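Local atomic coordinates of ABC transporter sugar binding protein (Xanthomonas axonopodis pv. citri, PDB entry 3UOR), a protein that probably binds maltose or related sugars in the periplasm as the solute-binding component of an ABC transporter. Residues Ala41-Glu46 / Ala335-Leu340; Pro56-Asp61 / Ser317-Glu322; Trp93-Ala98 / Asn129-Thr134. All coordinates share one frame; numbering follows the deposited sequence.

Contact 1 (Ala41-Glu46 / Ala335-Leu340); sequences AEVVAE and AIIGDL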
# COMPACT_ATOMS: atom_id res chain seq x y z
N ALA A 41 -1.06 -15.80 -5.42
CA ALA A 41 -1.33 -16.81 -6.43
C ALA A 41 -1.74 -18.15 -5.81
O ALA A 41 -2.68 -18.80 -6.27
CB ALA A 41 -0.11 -17.00 -7.32
N GLU A 42 -1.02 -18.57 -4.76
CA GLU A 42 -1.30 -19.84 -4.10
C GLU A 42 -2.70 -19.84 -3.52
O GLU A 42 -3.48 -20.79 -3.70
CB GLU A 42 -0.32 -20.10 -2.96
CG GLU A 42 1.13 -20.25 -3.35
CD GLU A 42 2.01 -20.47 -2.13
OE1 GLU A 42 1.56 -21.15 -1.18
OE2 GLU A 42 3.15 -19.95 -2.11
N VAL A 43 -3.02 -18.78 -2.79
CA VAL A 43 -4.30 -18.67 -2.13
C VAL A 43 -5.43 -18.50 -3.15
O VAL A 43 -6.44 -19.19 -3.07
CB VAL A 43 -4.30 -17.53 -1.12
CG1 VAL A 43 -5.64 -17.42 -0.44
CG2 VAL A 43 -3.21 -17.76 -0.09
N VAL A 44 -5.26 -17.61 -4.12
CA VAL A 44 -6.35 -17.41 -5.09
C VAL A 44 -6.61 -18.70 -5.87
O VAL A 44 -7.72 -18.91 -6.34
CB VAL A 44 -6.12 -16.22 -6.05
CG1 VAL A 44 -5.17 -16.62 -7.19
CG2 VAL A 44 -7.47 -15.76 -6.63
N ALA A 45 -5.61 -19.56 -6.01
CA ALA A 45 -5.82 -20.84 -6.70
C ALA A 45 -6.82 -21.71 -5.93
O ALA A 45 -7.60 -22.44 -6.54
CB ALA A 45 -4.51 -21.58 -6.92
N GLU A 46 -6.81 -21.62 -4.60
CA GLU A 46 -7.78 -22.39 -3.80
C GLU A 46 -9.17 -21.85 -4.09
O GLU A 46 -10.13 -22.61 -4.26
CB GLU A 46 -7.52 -22.23 -2.32
CG GLU A 46 -6.21 -22.77 -1.84
CD GLU A 46 -6.03 -22.52 -0.37
OE1 GLU A 46 -4.92 -22.08 0.01
OE2 GLU A 46 -6.99 -22.73 0.40
N ALA A 335 -9.16 -14.00 5.41
CA ALA A 335 -9.02 -14.99 6.47
C ALA A 335 -7.76 -15.81 6.27
O ALA A 335 -7.06 -16.11 7.23
CB ALA A 335 -10.23 -15.91 6.50
N ILE A 336 -7.46 -16.14 5.02
CA ILE A 336 -6.35 -17.04 4.75
C ILE A 336 -5.01 -16.32 4.74
O ILE A 336 -4.06 -16.77 5.36
CB ILE A 336 -6.54 -17.81 3.44
CG1 ILE A 336 -7.84 -18.61 3.50
CG2 ILE A 336 -5.37 -18.73 3.18
CD1 ILE A 336 -8.30 -19.12 2.16
N ILE A 337 -4.94 -15.18 4.05
CA ILE A 337 -3.66 -14.52 3.82
C ILE A 337 -3.54 -13.11 4.44
O ILE A 337 -2.45 -12.54 4.47
CB ILE A 337 -3.33 -14.52 2.31
CG1 ILE A 337 -1.88 -14.15 2.06
CG2 ILE A 337 -4.24 -13.58 1.56
CD1 ILE A 337 -1.49 -14.23 0.58
N GLY A 338 -4.64 -12.56 4.94
CA GLY A 338 -4.56 -11.28 5.64
C GLY A 338 -4.71 -10.04 4.77
O GLY A 338 -4.68 -8.93 5.29
N ASP A 339 -4.88 -10.22 3.46
CA ASP A 339 -5.01 -9.09 2.53
C ASP A 339 -6.31 -8.35 2.74
O ASP A 339 -7.36 -8.96 2.92
CB ASP A 339 -4.87 -9.55 1.08
CG ASP A 339 -3.46 -9.99 0.74
OD1 ASP A 339 -2.55 -9.64 1.50
OD2 ASP A 339 -3.25 -10.70 -0.27
N LEU A 340 -6.24 -7.03 2.73
CA LEU A 340 -7.39 -6.24 3.15
C LEU A 340 -8.41 -6.10 2.03
O LEU A 340 -8.08 -5.77 0.90
CB LEU A 340 -6.96 -4.84 3.59
CG LEU A 340 -5.86 -4.69 4.65
CD1 LEU A 340 -5.55 -3.20 4.78
CD2 LEU A 340 -6.33 -5.28 5.98
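Val43 holds CG1 trans to its own backbone N (chi1 180°), and this rotation spreads its two methyls so that each meets a different isoleucine at the end of helix 327-337. CG1 rests on the CG2 methyl of Ile336, with Val43 CG1 and Ile336 CG2 3.9 Å apart; the two side chains run antiparallel, flank to flank. CG2 takes Ile337, where Val43 CG2 lies 4.0 Å from Ile337 CD1 and equally close to its CB. Ile337 CB already lies beside the methyl; chi1 of -166° with an extended chi2 carries CD1 up to it as well, laying the chain obliquely across the valine methyl. Val43 is therefore wedged against two successive residues by van der Waals contact, and no hydrogen bond crosses the interface.

The solvent-exposed part is looser. Glu46, one helical turn beyond Val43, comes near Ile336 with its carboxylate, Glu46 OE2 to Ile336 CD1 being 4.2 Å; both residues are exposed. Phe333, earlier on the same helix as the isoleucines, touches Val43 as well, so the buried valine is covered by more than the two isoleucines. Gly338, with phi 90°, turns the chain out of the helix directly after Ile337. Beyond it the carboxylates of Asp339 and Glu40 lie close together, which may raise the proton affinity of one of them, and Leu340 bonds through its backbone to Val142. The geometry is that of apolar helix-to-helix-end packing, here between the first crossover helix, 39-52, and a late helix of an alpha/beta periplasmic binding protein.

Contact 2 (Pro56-Asp61 / Ser317-Glu322); sequences PTIHVD and SWKLIE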
# COMPACT_ATOMS: atom_id res chain seq x y z
N PRO A 56 -18.88 -24.56 -14.32
CA PRO A 56 -18.22 -25.75 -14.88
C PRO A 56 -17.83 -25.63 -16.36
O PRO A 56 -17.04 -26.44 -16.86
CB PRO A 56 -19.26 -26.86 -14.68
CG PRO A 56 -20.56 -26.14 -14.64
CD PRO A 56 -20.30 -24.81 -13.99
N THR A 57 -18.36 -24.62 -17.05
CA THR A 57 -18.00 -24.36 -18.44
C THR A 57 -16.70 -23.56 -18.54
O THR A 57 -16.16 -23.35 -19.64
CB THR A 57 -19.11 -23.56 -19.16
OG1 THR A 57 -19.33 -22.32 -18.48
CG2 THR A 57 -20.40 -24.37 -19.19
N ILE A 58 -16.20 -23.11 -17.38
CA ILE A 58 -15.00 -22.27 -17.32
C ILE A 58 -13.87 -22.96 -16.57
O ILE A 58 -14.04 -23.38 -15.43
CB ILE A 58 -15.30 -20.93 -16.62
CG1 ILE A 58 -16.30 -20.11 -17.45
CG2 ILE A 58 -14.03 -20.14 -16.43
CD1 ILE A 58 -16.93 -18.97 -16.68
N HIS A 59 -12.73 -23.10 -17.22
CA HIS A 59 -11.52 -23.54 -16.55
C HIS A 59 -10.59 -22.35 -16.35
O HIS A 59 -10.40 -21.54 -17.26
CB HIS A 59 -10.81 -24.64 -17.33
CG HIS A 59 -9.38 -24.87 -16.92
ND1 HIS A 59 -9.03 -25.24 -15.64
CD2 HIS A 59 -8.23 -24.77 -17.61
CE1 HIS A 59 -7.72 -25.36 -15.56
NE2 HIS A 59 -7.20 -25.08 -16.74
N VAL A 60 -10.02 -22.23 -15.15
CA VAL A 60 -9.10 -21.15 -14.85
C VAL A 60 -7.70 -21.71 -14.62
O VAL A 60 -7.48 -22.50 -13.69
CB VAL A 60 -9.52 -20.37 -13.60
CG1 VAL A 60 -8.53 -19.25 -13.35
CG2 VAL A 60 -10.94 -19.83 -13.75
N ASP A 61 -6.76 -21.31 -15.47
CA ASP A 61 -5.39 -21.74 -15.33
C ASP A 61 -4.62 -20.68 -14.57
O ASP A 61 -4.27 -19.64 -15.12
CB ASP A 61 -4.76 -21.99 -16.70
CG ASP A 61 -3.27 -22.24 -16.63
OD1 ASP A 61 -2.78 -22.69 -15.56
OD2 ASP A 61 -2.58 -21.98 -17.64
N SER A 317 -13.56 -13.88 -18.44
CA SER A 317 -12.56 -13.19 -17.65
C SER A 317 -13.21 -12.24 -16.66
O SER A 317 -12.83 -12.22 -15.49
CB SER A 317 -11.60 -12.43 -18.57
OG SER A 317 -10.71 -13.33 -19.20
N TRP A 318 -14.19 -11.47 -17.12
CA TRP A 318 -14.88 -10.57 -16.22
C TRP A 318 -15.57 -11.34 -15.09
O TRP A 318 -15.55 -10.91 -13.94
CB TRP A 318 -15.92 -9.73 -16.94
CG TRP A 318 -16.79 -9.05 -15.94
CD1 TRP A 318 -18.09 -9.34 -15.64
CD2 TRP A 318 -16.39 -8.01 -15.04
NE1 TRP A 318 -18.54 -8.52 -14.62
CE2 TRP A 318 -17.51 -7.69 -14.24
CE3 TRP A 318 -15.21 -7.29 -14.85
CZ2 TRP A 318 -17.48 -6.69 -13.27
CZ3 TRP A 318 -15.17 -6.31 -13.88
CH2 TRP A 318 -16.30 -6.02 -13.10
N LYS A 319 -16.19 -12.47 -15.41
CA LYS A 319 -16.90 -13.24 -14.37
C LYS A 319 -15.94 -13.66 -13.26
O LYS A 319 -16.31 -13.66 -12.08
CB LYS A 319 -17.58 -14.48 -14.96
CG LYS A 319 -18.80 -14.18 -15.84
CD LYS A 319 -19.36 -15.47 -16.42
CE LYS A 319 -20.61 -15.24 -17.28
NZ LYS A 319 -21.85 -15.19 -16.46
N LEU A 320 -14.73 -14.04 -13.63
CA LEU A 320 -13.74 -14.41 -12.63
C LEU A 320 -13.43 -13.22 -11.71
O LEU A 320 -13.29 -13.38 -10.50
CB LEU A 320 -12.46 -14.93 -13.30
CG LEU A 320 -11.27 -15.03 -12.36
CD1 LEU A 320 -11.55 -15.97 -11.22
CD2 LEU A 320 -10.04 -15.47 -13.14
N ILE A 321 -13.34 -12.03 -12.29
CA ILE A 321 -12.96 -10.86 -11.50
C ILE A 321 -14.09 -10.47 -10.57
O ILE A 321 -13.87 -10.08 -9.41
CB ILE A 321 -12.59 -9.66 -12.39
CG1 ILE A 321 -11.23 -9.88 -13.06
CG2 ILE A 321 -12.51 -8.40 -11.55
CD1 ILE A 321 -10.80 -8.72 -13.91
N GLU A 322 -15.30 -10.61 -11.09
CA GLU A 322 -16.50 -10.32 -10.34
C GLU A 322 -16.60 -11.26 -9.16
O GLU A 322 -16.92 -10.83 -8.06
CB GLU A 322 -17.72 -10.50 -11.24
CG GLU A 322 -18.97 -9.88 -10.68
CD GLU A 322 -20.15 -10.05 -11.61
OE1 GLU A 322 -20.62 -11.20 -11.76
OE2 GLU A 322 -20.62 -9.05 -12.18
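Val60 and Leu320 meet between two flat groups, His59 and Trp318, neither of which faces the opposite segment. Over one face of the His59 imidazole stands the backbone N of Asp61, 4.0 Å above the ring plane but nearer the ring's border than its centre; this is packing, not a hydrogen bond. Separately, His59 ND1 makes a weak hydrogen bond to Glu52 OE1. The Trp318 indole carries Glu322 CB off-centre over one face, and its ring meets that of Tyr109 with the planes about 30° apart. At the indole edge, Trp318 NE1 gives a weak hydrogen bond to OE2 of Glu322, 3.2 Å long and bent to 141°; the same oxygen is also hydrogen-bonded to Ser113 OG.

Across the interface itself the evidence is purely apolar. Val60 turns CG1 opposite its backbone N (chi1 -179°), and this methyl approaches a single leucine branch, with Val60 CG1 and Leu320 CD2 4.1 Å apart. Two residues earlier on the strand, Ile58 reaches out with CD1 to the aliphatic part of Lys319, Ile58 CD1 to Lys319 CD being 4.3 Å, so the lysine contributes methylene surface here. Phe51 of helix 39-52 touches Ile58, Val60 and Leu320, and Leu320 also rests on Phe34 of the neighbouring parallel strand, 30-36. Helix 314-324 thus shares this side of the sheet with the helix of the beta-alpha-beta crossover joining 30-36 to 58-64. With 123 Å² buried and no polar bond across, the chemistry implies cohesion by dispersion and burial of hydrocarbon, without directional links fixing helix to strand.

Contact 3 (Trp93-Ala98 / Asn129-Thr134); sequences WLPEFA and NLVDGT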
# COMPACT_ATOMS: atom_id res chain seq x y z
N TRP A 93 1.62 -0.10 -11.09
CA TRP A 93 1.93 -0.56 -12.44
C TRP A 93 0.85 -0.19 -13.46
O TRP A 93 1.11 -0.19 -14.65
CB TRP A 93 2.12 -2.07 -12.46
CG TRP A 93 3.30 -2.53 -11.71
CD1 TRP A 93 4.14 -1.77 -10.95
CD2 TRP A 93 3.81 -3.87 -11.64
NE1 TRP A 93 5.13 -2.55 -10.41
CE2 TRP A 93 4.95 -3.84 -10.82
CE3 TRP A 93 3.41 -5.08 -12.20
CZ2 TRP A 93 5.69 -4.98 -10.54
CZ3 TRP A 93 4.15 -6.21 -11.92
CH2 TRP A 93 5.28 -6.15 -11.10
N LEU A 94 -0.36 0.11 -13.00
CA LEU A 94 -1.48 0.39 -13.92
C LEU A 94 -1.18 1.48 -14.95
O LEU A 94 -1.44 1.29 -16.13
CB LEU A 94 -2.74 0.78 -13.15
CG LEU A 94 -3.92 -0.18 -13.16
CD1 LEU A 94 -3.48 -1.57 -12.77
CD2 LEU A 94 -4.97 0.33 -12.20
N PRO A 95 -0.65 2.64 -14.50
CA PRO A 95 -0.46 3.74 -15.45
C PRO A 95 0.41 3.32 -16.62
O PRO A 95 0.15 3.70 -17.75
CB PRO A 95 0.24 4.81 -14.61
CG PRO A 95 -0.26 4.57 -13.25
CD PRO A 95 -0.33 3.07 -13.13
N GLU A 96 1.43 2.52 -16.35
CA GLU A 96 2.30 2.04 -17.41
C GLU A 96 1.56 1.13 -18.39
O GLU A 96 1.61 1.36 -19.60
CB GLU A 96 3.52 1.32 -16.85
CG GLU A 96 4.44 0.80 -17.96
CD GLU A 96 5.76 0.28 -17.44
OE1 GLU A 96 5.98 0.34 -16.20
OE2 GLU A 96 6.59 -0.17 -18.26
N PHE A 97 0.89 0.10 -17.89
CA PHE A 97 0.19 -0.80 -18.79
C PHE A 97 -1.00 -0.14 -19.48
O PHE A 97 -1.36 -0.50 -20.60
CB PHE A 97 -0.15 -2.12 -18.10
CG PHE A 97 1.06 -2.96 -17.82
CD1 PHE A 97 1.48 -3.92 -18.73
CD2 PHE A 97 1.81 -2.74 -16.68
CE1 PHE A 97 2.63 -4.68 -18.49
CE2 PHE A 97 2.97 -3.50 -16.43
CZ PHE A 97 3.38 -4.46 -17.33
N ALA A 98 -1.58 0.87 -18.83
CA ALA A 98 -2.66 1.63 -19.44
C ALA A 98 -2.14 2.49 -20.59
O ALA A 98 -2.69 2.48 -21.70
CB ALA A 98 -3.36 2.51 -18.41
N ASN A 129 -7.24 2.95 -9.66
CA ASN A 129 -7.46 2.25 -10.93
C ASN A 129 -7.88 3.17 -12.05
O ASN A 129 -8.14 2.74 -13.17
CB ASN A 129 -8.50 1.14 -10.77
CG ASN A 129 -7.95 -0.05 -10.03
OD1 ASN A 129 -7.93 -1.16 -10.55
ND2 ASN A 129 -7.49 0.17 -8.81
N LEU A 130 -7.96 4.46 -11.76
CA LEU A 130 -8.38 5.43 -12.77
C LEU A 130 -7.15 6.10 -13.36
O LEU A 130 -6.31 6.65 -12.65
CB LEU A 130 -9.30 6.47 -12.15
CG LEU A 130 -10.72 5.98 -11.89
CD1 LEU A 130 -11.48 6.97 -11.01
CD2 LEU A 130 -11.43 5.77 -13.22
N VAL A 131 -7.02 6.01 -14.67
CA VAL A 131 -5.89 6.62 -15.33
C VAL A 131 -6.40 7.57 -16.39
O VAL A 131 -6.96 7.14 -17.41
CB VAL A 131 -4.97 5.57 -15.96
CG1 VAL A 131 -3.89 6.26 -16.77
CG2 VAL A 131 -4.34 4.70 -14.88
N ASP A 132 -6.26 8.86 -16.11
CA ASP A 132 -6.69 9.86 -17.05
C ASP A 132 -8.20 9.79 -17.19
O ASP A 132 -8.74 9.91 -18.29
CB ASP A 132 -6.04 9.60 -18.41
CG ASP A 132 -5.89 10.85 -19.23
OD1 ASP A 132 -5.27 11.81 -18.71
OD2 ASP A 132 -6.38 10.88 -20.38
N GLY A 133 -8.88 9.56 -16.07
CA GLY A 133 -10.33 9.52 -16.05
C GLY A 133 -10.95 8.24 -16.59
O GLY A 133 -12.17 8.11 -16.66
N THR A 134 -10.11 7.28 -16.97
CA THR A 134 -10.61 6.01 -17.50
C THR A 134 -10.28 4.85 -16.56
O THR A 134 -9.15 4.71 -16.12
CB THR A 134 -10.05 5.73 -18.92
OG1 THR A 134 -10.47 6.77 -19.81
CG2 THR A 134 -10.56 4.40 -19.45
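Leu94, Pro95 and Ala98 of helix 94-99 pack against the first arm of a beta hairpin, whose type I' turn from Val131 to Thr134 joins strand 130-131 to strand 134-150. The tight end is at Leu94. Its CD2 methyl presses on the backbone of the hairpin, Leu94 CD2 to Asn129 CA measuring only 3.4 Å, and also lies against Asn129 CB at 3.9 Å. The leucine chi1 of -111° is far from a staggered value, which may reflect either strain or the fit of the model.

Separations lengthen toward Val131, although it buries more surface here than Leu94 does, and its two methyls divide the work. CG2 sits over the first turn of the helix, 4.0 Å from Pro95 CA, but Val131 CG2 and Pro95 CG are 4.4 Å apart. All five touching residues are nevertheless buried, and Leu103 and Tyr136 also touch Ala98.

The solvent side is the turn itself. Asp132 and Gly133 are exposed and both have positive phi, 65° and 78°, as a type I' turn requires. Backbone bonds close the turn in both directions: Val131 N to Thr134 O at 2.9 Å and Thr134 N to Val131 O at 3.2 Å. Val131, at the start of this closed turn, points its side chain to the helix, and its CG1 lies 4.1 Å from Ala98 CB.

The three contacts are nested along the chain: residues 93-98 and 129-134 lie inside the loop closed by contact 2, which lies inside that closed by contact 1. Contacts 1 and 2 have centres 17 Å apart and nearest atoms about 6 Å apart; helix 39-52 leads into strand 58-64, and helix 314-324 is followed by helix 327-337. Contact 3 is set off by 25 Å from contact 1 and 24 Å from contact 2, centre to centre, but reaches the same mixed sheet as contact 2. Early and late chain parts thus build one region together, consistent with the discontinuous lobes of periplasmic binding proteins.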